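PDB 4FQD: NikO protein, which transfers the enolpyruvyl group of phosphoenolpyruvate in the biosynthesis of nikkomycin, as a member of the EPSP synthase family related to MurA. Local coordinates for residues A[192-197]-A[215-221]; A[186-190]-A[362-366]; A[21-25]-A[277-281]. The protein carries 4 engineered substitutions. The contacts are given in a common frame with arbitrary orientation. Residues are numbered along the deposited sequence.

Contact 1 (A[192-197]-A[215-221]). With SO4 (sulfate ion), chain C.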
loop_
_atom_site.group_PDB
_atom_site.type_symbol
_atom_site.label_atom_id
_atom_site.label_comp_id
_atom_site.label_asym_id
_atom_site.label_seq_id
_atom_site.Cartn_x
_atom_site.Cartn_y
_atom_site.Cartn_z
ATOM N N TYR A 192 -15.135 -8.978 6.750
ATOM C CA TYR A 192 -15.086 -9.810 5.553
ATOM C C TYR A 192 -15.032 -11.299 5.894
ATOM O O TYR A 192 -15.948 -12.050 5.556
ATOM C CB TYR A 192 -13.884 -9.414 4.689
ATOM C CG TYR A 192 -13.884 -9.988 3.287
ATOM C CD1 TYR A 192 -15.000 -10.636 2.769
ATOM C CD2 TYR A 192 -12.757 -9.888 2.484
ATOM C CE1 TYR A 192 -14.990 -11.164 1.491
ATOM C CE2 TYR A 192 -12.737 -10.411 1.209
ATOM C CZ TYR A 192 -13.854 -11.048 0.716
ATOM O OH TYR A 192 -13.827 -11.565 -0.559
ATOM N N SER A 193 -13.966 -11.716 6.566
ATOM C CA SER A 193 -13.733 -13.132 6.831
ATOM C C SER A 193 -14.829 -13.769 7.683
ATOM O O SER A 193 -15.249 -14.894 7.419
ATOM C CB SER A 193 -12.364 -13.340 7.485
ATOM O OG SER A 193 -12.322 -12.768 8.779
ATOM N N GLY A 194 -15.292 -13.046 8.697
ATOM C CA GLY A 194 -16.320 -13.554 9.587
ATOM C C GLY A 194 -17.657 -13.754 8.898
ATOM O O GLY A 194 -18.371 -14.718 9.178
ATOM N N ALA A 195 -17.995 -12.842 7.992
ATOM C CA ALA A 195 -19.255 -12.918 7.261
ATOM C C ALA A 195 -19.282 -14.122 6.324
ATOM O O ALA A 195 -20.322 -14.755 6.146
ATOM C CB ALA A 195 -19.495 -11.635 6.482
ATOM N N VAL A 196 -18.134 -14.429 5.727
ATOM C CA VAL A 196 -18.024 -15.558 4.811
ATOM C C VAL A 196 -18.183 -16.878 5.556
ATOM O O VAL A 196 -18.894 -17.775 5.102
ATOM C CB VAL A 196 -16.675 -15.548 4.065
ATOM C CG1 VAL A 196 -16.535 -16.791 3.198
ATOM C CG2 VAL A 196 -16.544 -14.287 3.225
ATOM N N LYS A 197 -17.519 -16.986 6.702
ATOM C CA LYS A 197 -17.606 -18.180 7.534
ATOM C C LYS A 197 -19.043 -18.438 7.968
ATOM O O LYS A 197 -19.535 -19.563 7.885
ATOM C CB LYS A 197 -16.711 -18.038 8.765
ATOM C CG LYS A 197 -15.238 -17.867 8.442
ATOM C CD LYS A 197 -14.432 -17.561 9.692
ATOM C CE LYS A 197 -12.975 -17.296 9.355
ATOM N NZ LYS A 197 -12.154 -17.071 10.576
ATOM N N PRO A 215 -15.782 -14.527 -2.148
ATOM C CA PRO A 215 -15.564 -15.029 -0.788
ATOM C C PRO A 215 -14.137 -14.818 -0.287
ATOM O O PRO A 215 -13.223 -14.573 -1.076
ATOM C CB PRO A 215 -15.843 -16.523 -0.935
ATOM C CG PRO A 215 -15.404 -16.831 -2.325
ATOM C CD PRO A 215 -15.712 -15.606 -3.149
ATOM N N TYR A 216 -13.967 -14.907 1.029
ATOM C CA TYR A 216 -12.652 -14.896 1.654
ATOM C C TYR A 216 -11.927 -16.163 1.210
ATOM O O TYR A 216 -12.549 -17.217 1.084
ATOM C CB TYR A 216 -12.816 -14.863 3.173
ATOM C CG TYR A 216 -11.554 -14.576 3.952
ATOM C CD1 TYR A 216 -10.978 -13.311 3.942
ATOM C CD2 TYR A 216 -10.956 -15.561 4.725
ATOM C CE1 TYR A 216 -9.830 -13.044 4.667
ATOM C CE2 TYR A 216 -9.814 -15.304 5.454
ATOM C CZ TYR A 216 -9.254 -14.046 5.420
ATOM O OH TYR A 216 -8.113 -13.792 6.145
ATOM N N LEU A 217 -10.621 -16.067 0.971
ATOM C CA LEU A 217 -9.908 -17.138 0.273
ATOM C C LEU A 217 -8.801 -17.842 1.059
ATOM O O LEU A 217 -8.202 -18.797 0.563
ATOM C CB LEU A 217 -9.342 -16.610 -1.047
ATOM C CG LEU A 217 -10.382 -16.108 -2.051
ATOM C CD1 LEU A 217 -9.704 -15.434 -3.232
ATOM C CD2 LEU A 217 -11.271 -17.255 -2.515
ATOM N N LYS A 218 -8.522 -17.378 2.272
ATOM C CA LYS A 218 -7.484 -17.994 3.095
ATOM C C LYS A 218 -7.937 -19.368 3.597
ATOM O O LYS A 218 -9.138 -19.638 3.646
ATOM C CB LYS A 218 -7.127 -17.075 4.265
ATOM C CG LYS A 218 -6.579 -15.722 3.838
ATOM C CD LYS A 218 -5.357 -15.884 2.948
ATOM C CE LYS A 218 -4.769 -14.540 2.552
ATOM N NZ LYS A 218 -4.243 -13.792 3.727
ATOM N N PRO A 219 -6.979 -20.244 3.964
ATOM C CA PRO A 219 -7.300 -21.579 4.493
ATOM C C PRO A 219 -8.281 -21.522 5.657
ATOM O O PRO A 219 -8.951 -22.512 5.953
ATOM C CB PRO A 219 -5.945 -22.090 4.982
ATOM C CG PRO A 219 -4.969 -21.429 4.094
ATOM C CD PRO A 219 -5.524 -20.058 3.813
ATOM N N ASP A 220 -8.333 -20.365 6.307
ATOM C CA ASP A 220 -9.316 -20.054 7.333
ATOM C C ASP A 220 -10.709 -20.494 6.891
ATOM O O ASP A 220 -11.432 -21.161 7.632
ATOM C CB ASP A 220 -9.310 -18.543 7.568
ATOM C CG ASP A 220 -9.627 -18.172 8.994
ATOM O OD1 ASP A 220 -10.256 -18.988 9.696
ATOM O OD2 ASP A 220 -9.249 -17.059 9.413
ATOM N N VAL A 221 -11.066 -20.121 5.665
ATOM C CA VAL A 221 -12.357 -20.460 5.083
ATOM C C VAL A 221 -12.250 -21.706 4.206
ATOM O O VAL A 221 -13.132 -22.568 4.221
ATOM C CB VAL A 221 -12.904 -19.282 4.247
ATOM C CG1 VAL A 221 -14.062 -19.724 3.370
ATOM C CG2 VAL A 221 -13.324 -18.139 5.157
HETATM S S SO4 C . -12.227 -13.539 12.042
HETATM O O1 SO4 C . -13.030 -14.266 11.062
HETATM O O2 SO4 C . -12.165 -14.306 13.284
HETATM O O3 SO4 C . -10.879 -13.352 11.515
HETATM O O4 SO4 C . -12.835 -12.237 12.300
#
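S193 CB stands above the Y216 ring, 3.5 Å from its centroid and on the ring normal, a CH-pi contact that a small serine allows by letting the helix approach. Y216 also turns its edge to the face of Y192 in a T-shaped pair (centroids 5.8 Å apart, planes at 82°), while the Y192 hydroxyl is anchored by H214 O. Here the first turns of helix 192-204 meet the loop that leads from strand 209-213 into helix 219-231, within the inverse alpha/beta barrel fold. Branched V196 fills the gap between P215 and V221, with V196 CG1 3.8 Å from V221 CG1. K197 reaches D220 in a salt bridge, K197 NZ to D220 OD1 at 2.8 Å, whose hydrogen bond is weak. S193 OG and K197 NZ both donate to sulfate O1, at 2.8 and 3.0 Å. The sulfate probably came from the crystallisation liquor, but a hydroxyl and an ammonium beside a helix N terminus form a site suited to an anion, consistent with an enzyme that handles phosphorylated substrates.

Contact 2 (A[186-190]-A[362-366])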
loop_
_atom_site.group_PDB
_atom_site.type_symbol
_atom_site.label_atom_id
_atom_site.label_comp_id
_atom_site.label_asym_id
_atom_site.label_seq_id
_atom_site.Cartn_x
_atom_site.Cartn_y
_atom_site.Cartn_z
ATOM N N LEU A 186 -10.469 -3.080 -3.078
ATOM C CA LEU A 186 -9.372 -3.780 -2.427
ATOM C C LEU A 186 -9.849 -5.125 -1.888
ATOM O O LEU A 186 -9.042 -6.020 -1.624
ATOM C CB LEU A 186 -8.802 -2.931 -1.290
ATOM C CG LEU A 186 -7.393 -3.280 -0.809
ATOM C CD1 LEU A 186 -6.366 -2.934 -1.877
ATOM C CD2 LEU A 186 -7.073 -2.569 0.498
ATOM N N MET A 187 -11.167 -5.255 -1.742
ATOM C CA MET A 187 -11.789 -6.442 -1.157
ATOM C C MET A 187 -11.218 -6.736 0.224
ATOM O O MET A 187 -10.733 -7.836 0.485
ATOM C CB MET A 187 -11.628 -7.661 -2.070
ATOM C CG MET A 187 -12.265 -7.504 -3.439
ATOM S SD MET A 187 -12.268 -9.054 -4.358
ATOM C CE MET A 187 -13.098 -8.559 -5.862
ATOM N N SER A 188 -11.273 -5.741 1.102
ATOM C CA SER A 188 -10.699 -5.872 2.436
ATOM C C SER A 188 -11.588 -5.233 3.497
ATOM O O SER A 188 -12.239 -4.218 3.251
ATOM C CB SER A 188 -9.300 -5.251 2.476
ATOM O OG SER A 188 -8.711 -5.399 3.755
ATOM N N GLY A 189 -11.608 -5.836 4.680
ATOM C CA GLY A 189 -12.402 -5.328 5.780
ATOM C C GLY A 189 -12.377 -6.251 6.982
ATOM O O GLY A 189 -12.088 -7.440 6.850
ATOM N N PRO A 190 -12.686 -5.707 8.167
ATOM C CA PRO A 190 -12.689 -6.487 9.409
ATOM C C PRO A 190 -13.887 -7.433 9.511
ATOM O O PRO A 190 -13.855 -8.371 10.308
ATOM C CB PRO A 190 -12.770 -5.408 10.491
ATOM C CG PRO A 190 -13.492 -4.284 9.832
ATOM C CD PRO A 190 -13.046 -4.296 8.397
ATOM N N GLU A 362 -2.392 -0.636 7.209
ATOM C CA GLU A 362 -3.386 -1.567 7.723
ATOM C C GLU A 362 -4.737 -1.344 7.052
ATOM O O GLU A 362 -5.301 -0.252 7.125
ATOM C CB GLU A 362 -3.522 -1.405 9.237
ATOM C CG GLU A 362 -4.651 -2.208 9.843
ATOM C CD GLU A 362 -4.416 -3.700 9.757
ATOM O OE1 GLU A 362 -3.371 -4.168 10.254
ATOM O OE2 GLU A 362 -5.276 -4.403 9.187
ATOM N N ALA A 363 -5.257 -2.381 6.402
ATOM C CA ALA A 363 -6.528 -2.270 5.693
ATOM C C ALA A 363 -7.547 -3.309 6.155
ATOM O O ALA A 363 -8.496 -3.619 5.436
ATOM C CB ALA A 363 -6.310 -2.371 4.192
ATOM N N VAL A 364 -7.343 -3.847 7.353
ATOM C CA VAL A 364 -8.287 -4.795 7.937
ATOM C C VAL A 364 -8.684 -4.365 9.347
ATOM O O VAL A 364 -9.806 -3.915 9.573
ATOM C CB VAL A 364 -7.713 -6.228 7.984
ATOM C CG1 VAL A 364 -8.722 -7.184 8.605
ATOM C CG2 VAL A 364 -7.325 -6.694 6.590
ATOM N N TRP A 365 -7.756 -4.501 10.289
ATOM C CA TRP A 365 -8.024 -4.148 11.679
ATOM C C TRP A 365 -7.410 -2.810 12.063
ATOM O O TRP A 365 -6.249 -2.740 12.467
ATOM C CB TRP A 365 -7.533 -5.244 12.627
ATOM C CG TRP A 365 -8.334 -6.499 12.542
ATOM C CD1 TRP A 365 -7.923 -7.703 12.048
ATOM C CD2 TRP A 365 -9.696 -6.677 12.949
ATOM N NE1 TRP A 365 -8.942 -8.620 12.131
ATOM C CE2 TRP A 365 -10.041 -8.015 12.680
ATOM C CE3 TRP A 365 -10.655 -5.833 13.520
ATOM C CZ2 TRP A 365 -11.305 -8.531 12.960
ATOM C CZ3 TRP A 365 -11.909 -6.347 13.798
ATOM C CH2 TRP A 365 -12.224 -7.684 13.518
ATOM N N GLU A 366 -8.207 -1.757 11.939
ATOM C CA GLU A 366 -7.796 -0.413 12.312
ATOM C C GLU A 366 -7.259 -0.358 13.738
ATOM O O GLU A 366 -7.752 -1.060 14.619
ATOM C CB GLU A 366 -8.989 0.526 12.190
ATOM C CG GLU A 366 -8.630 1.986 12.239
ATOM C CD GLU A 366 -7.807 2.436 11.046
ATOM O OE1 GLU A 366 -7.915 1.830 9.956
ATOM O OE2 GLU A 366 -7.048 3.412 11.212
#
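P190 lies over the W365 indole, its CB 3.7 Å from the centroid of the six-membered ring and 19° off the normal, a CH-pi contact between a flat aromatic and a rigid ring. The contact joins two lobes of the inverse alpha/beta barrel fold: loop 186-190 follows the edge strand 174-176 of one sheet, 362-366 the inner strand 356-362 of another with the same strand order.

Loop 186-190 begins with a G1 beta bulge, in which M187 and S188 both face N183. M187 takes positive phi and psi, as the first bulge position usually does. Next, G189 has backbone angles of 174/159, and a CB there would be crowded by P190 CD, so a residue without a side chain suits the place. The apolar edge of the contact is small: L186 CD2 rests 3.8 Å from A363 CB, and both residues also pack on R361 of the second subunit. V364 adds a branched side chain whose CG1 lies 3.8 Å from G189 O.

Across from the loop, E362 shapes its own turn. Its OE2 accepts hydrogen bonds from V364 N at 2.8 Å and W365 N at 2.7 Å, while OE1 is held by S341 and Q344. W365 also makes a cation-pi contact with R139 and lies about 4 Å from a bound sulfate at nearest atoms. S188 sits at the junction, its hydroxyl accepting from the S336 backbone amide and donating to the loop opposite: S188 OG reaches A363 O at a very short 2.5 Å.

Contact 3 (A[21-25]-A[277-281])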
loop_
_atom_site.group_PDB
_atom_site.type_symbol
_atom_site.label_atom_id
_atom_site.label_comp_id
_atom_site.label_asym_id
_atom_site.label_seq_id
_atom_site.Cartn_x
_atom_site.Cartn_y
_atom_site.Cartn_z
ATOM N N GLY A 21 20.596 -11.211 23.669
ATOM C CA GLY A 21 21.990 -11.190 23.266
ATOM C C GLY A 21 22.513 -12.585 22.986
ATOM O O GLY A 21 23.639 -12.756 22.520
ATOM N N ASN A 22 21.689 -13.586 23.275
ATOM C CA ASN A 22 22.060 -14.973 23.035
ATOM C C ASN A 22 21.514 -15.488 21.708
ATOM O O ASN A 22 20.373 -15.203 21.343
ATOM C CB ASN A 22 21.583 -15.863 24.185
ATOM C CG ASN A 22 22.153 -15.438 25.522
ATOM O OD1 ASN A 22 23.318 -15.696 25.823
ATOM N ND2 ASN A 22 21.330 -14.787 26.338
ATOM N N ARG A 23 22.336 -16.244 20.992
ATOM C CA ARG A 23 21.936 -16.807 19.707
ATOM C C ARG A 23 21.116 -18.081 19.883
ATOM O O ARG A 23 21.477 -18.963 20.661
ATOM C CB ARG A 23 23.166 -17.080 18.839
ATOM C CG ARG A 23 23.752 -15.827 18.212
ATOM C CD ARG A 23 22.833 -15.290 17.130
ATOM N NE ARG A 23 23.074 -13.881 16.842
ATOM C CZ ARG A 23 22.459 -13.201 15.879
ATOM N NH1 ARG A 23 21.571 -13.805 15.102
ATOM N NH2 ARG A 23 22.736 -11.919 15.689
ATOM N N LEU A 24 20.008 -18.165 19.154
ATOM C CA LEU A 24 19.130 -19.325 19.226
ATOM C C LEU A 24 19.550 -20.388 18.219
ATOM O O LEU A 24 20.067 -20.072 17.150
ATOM C CB LEU A 24 17.679 -18.913 18.971
ATOM C CG LEU A 24 17.123 -17.787 19.844
ATOM C CD1 LEU A 24 15.657 -17.539 19.527
ATOM C CD2 LEU A 24 17.313 -18.102 21.318
ATOM N N SER A 25 19.323 -21.650 18.568
ATOM C CA SER A 25 19.633 -22.758 17.671
ATOM C C SER A 25 18.795 -23.984 18.012
ATOM O O SER A 25 18.374 -24.164 19.155
ATOM C CB SER A 25 21.123 -23.106 17.733
ATOM O OG SER A 25 21.489 -23.558 19.025
ATOM N N LEU A 277 16.555 -13.194 12.687
ATOM C CA LEU A 277 17.107 -12.153 13.551
ATOM C C LEU A 277 17.804 -12.660 14.814
ATOM O O LEU A 277 18.639 -11.958 15.383
ATOM C CB LEU A 277 16.011 -11.157 13.940
ATOM C CG LEU A 277 15.298 -10.452 12.784
ATOM C CD1 LEU A 277 14.238 -9.494 13.307
ATOM C CD2 LEU A 277 16.299 -9.724 11.899
ATOM N N LEU A 278 17.470 -13.870 15.255
ATOM C CA LEU A 278 17.961 -14.354 16.544
ATOM C C LEU A 278 18.852 -15.592 16.468
ATOM O O LEU A 278 19.611 -15.869 17.394
ATOM C CB LEU A 278 16.790 -14.611 17.498
ATOM C CG LEU A 278 15.855 -13.426 17.746
ATOM C CD1 LEU A 278 14.714 -13.825 18.672
ATOM C CD2 LEU A 278 16.622 -12.237 18.310
ATOM N N ALA A 279 18.761 -16.337 15.371
ATOM C CA ALA A 279 19.531 -17.570 15.230
ATOM C C ALA A 279 20.912 -17.326 14.627
ATOM O O ALA A 279 21.134 -16.322 13.951
ATOM C CB ALA A 279 18.758 -18.586 14.400
ATOM N N ASP A 280 21.838 -18.246 14.881
ATOM C CA ASP A 280 23.175 -18.166 14.299
ATOM C C ASP A 280 23.384 -19.276 13.271
ATOM O O ASP A 280 24.360 -19.272 12.522
ATOM C CB ASP A 280 24.253 -18.220 15.384
ATOM C CG ASP A 280 24.152 -19.459 16.243
ATOM O OD1 ASP A 280 23.066 -20.072 16.267
ATOM O OD2 ASP A 280 25.152 -19.819 16.898
ATOM N N GLU A 281 22.457 -20.227 13.252
ATOM C CA GLU A 281 22.418 -21.264 12.229
ATOM C C GLU A 281 21.005 -21.331 11.655
ATOM O O GLU A 281 20.051 -20.932 12.325
ATOM C CB GLU A 281 22.829 -22.618 12.814
ATOM C CG GLU A 281 24.330 -22.790 12.987
ATOM C CD GLU A 281 25.085 -22.731 11.670
ATOM O OE1 GLU A 281 24.696 -23.447 10.721
ATOM O OE2 GLU A 281 26.068 -21.966 11.581
HETATM O O HOH W 1 20.546 -10.092 13.818
#
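R23, L24 and L278 bury the most surface where loop 21-25 meets the end of helix 265-278, and a single beta bridge between L24 and A279 organises them. The bridge has the parallel pattern, just ahead of the parallel strands 27-29 and 283-286 of the inverse alpha/beta barrel. L24 N donates to L278 O at 2.9 Å, nearly in line, and D280 N returns a weak bond to L24 O at 3.4 Å. Leucine suits positions 24 and 278 because both side chains are buried: L24 CD1 lies 3.7 Å from L278 CB, L24 also packs on A450 and L278 on L420. R23, on the solvent side, can be long and charged. Its aliphatic part covers the L278 carbonyl, with R23 CD 3.3 Å from L278 O, and its guanidinium reaches a backbone carbonyl just beyond the helix. A water that donates to L277 O accepts a weak bond from R23 NH2. The other terminal nitrogen makes the direct hydrogen bond, R23 NH1 to A279 O at 2.8 Å.

Overall arrangement
From the N terminus, 21-25 comes first and opens the long loop that contact 3 closes at 277-281. Segment 186-190 opens a second loop, closed by contact 2 at 362-366, and the chain then runs directly into 192-197, whose partner 215-221 closes contact 1. Contact 1 is therefore nested inside the loops of both other contacts. Contacts 2 and 3 cross, because 277-281 is reached before 362-366. Contacts 1 and 2 are neighbours, with Y192 CE2 3.3 Å from M187 O, joining helix packing in one lobe to the lobe-to-lobe junction. Contact 3 lies across the chain's centre from contact 1, their centres about 36 Å apart, where it ties the early loop to the later helix 265-278.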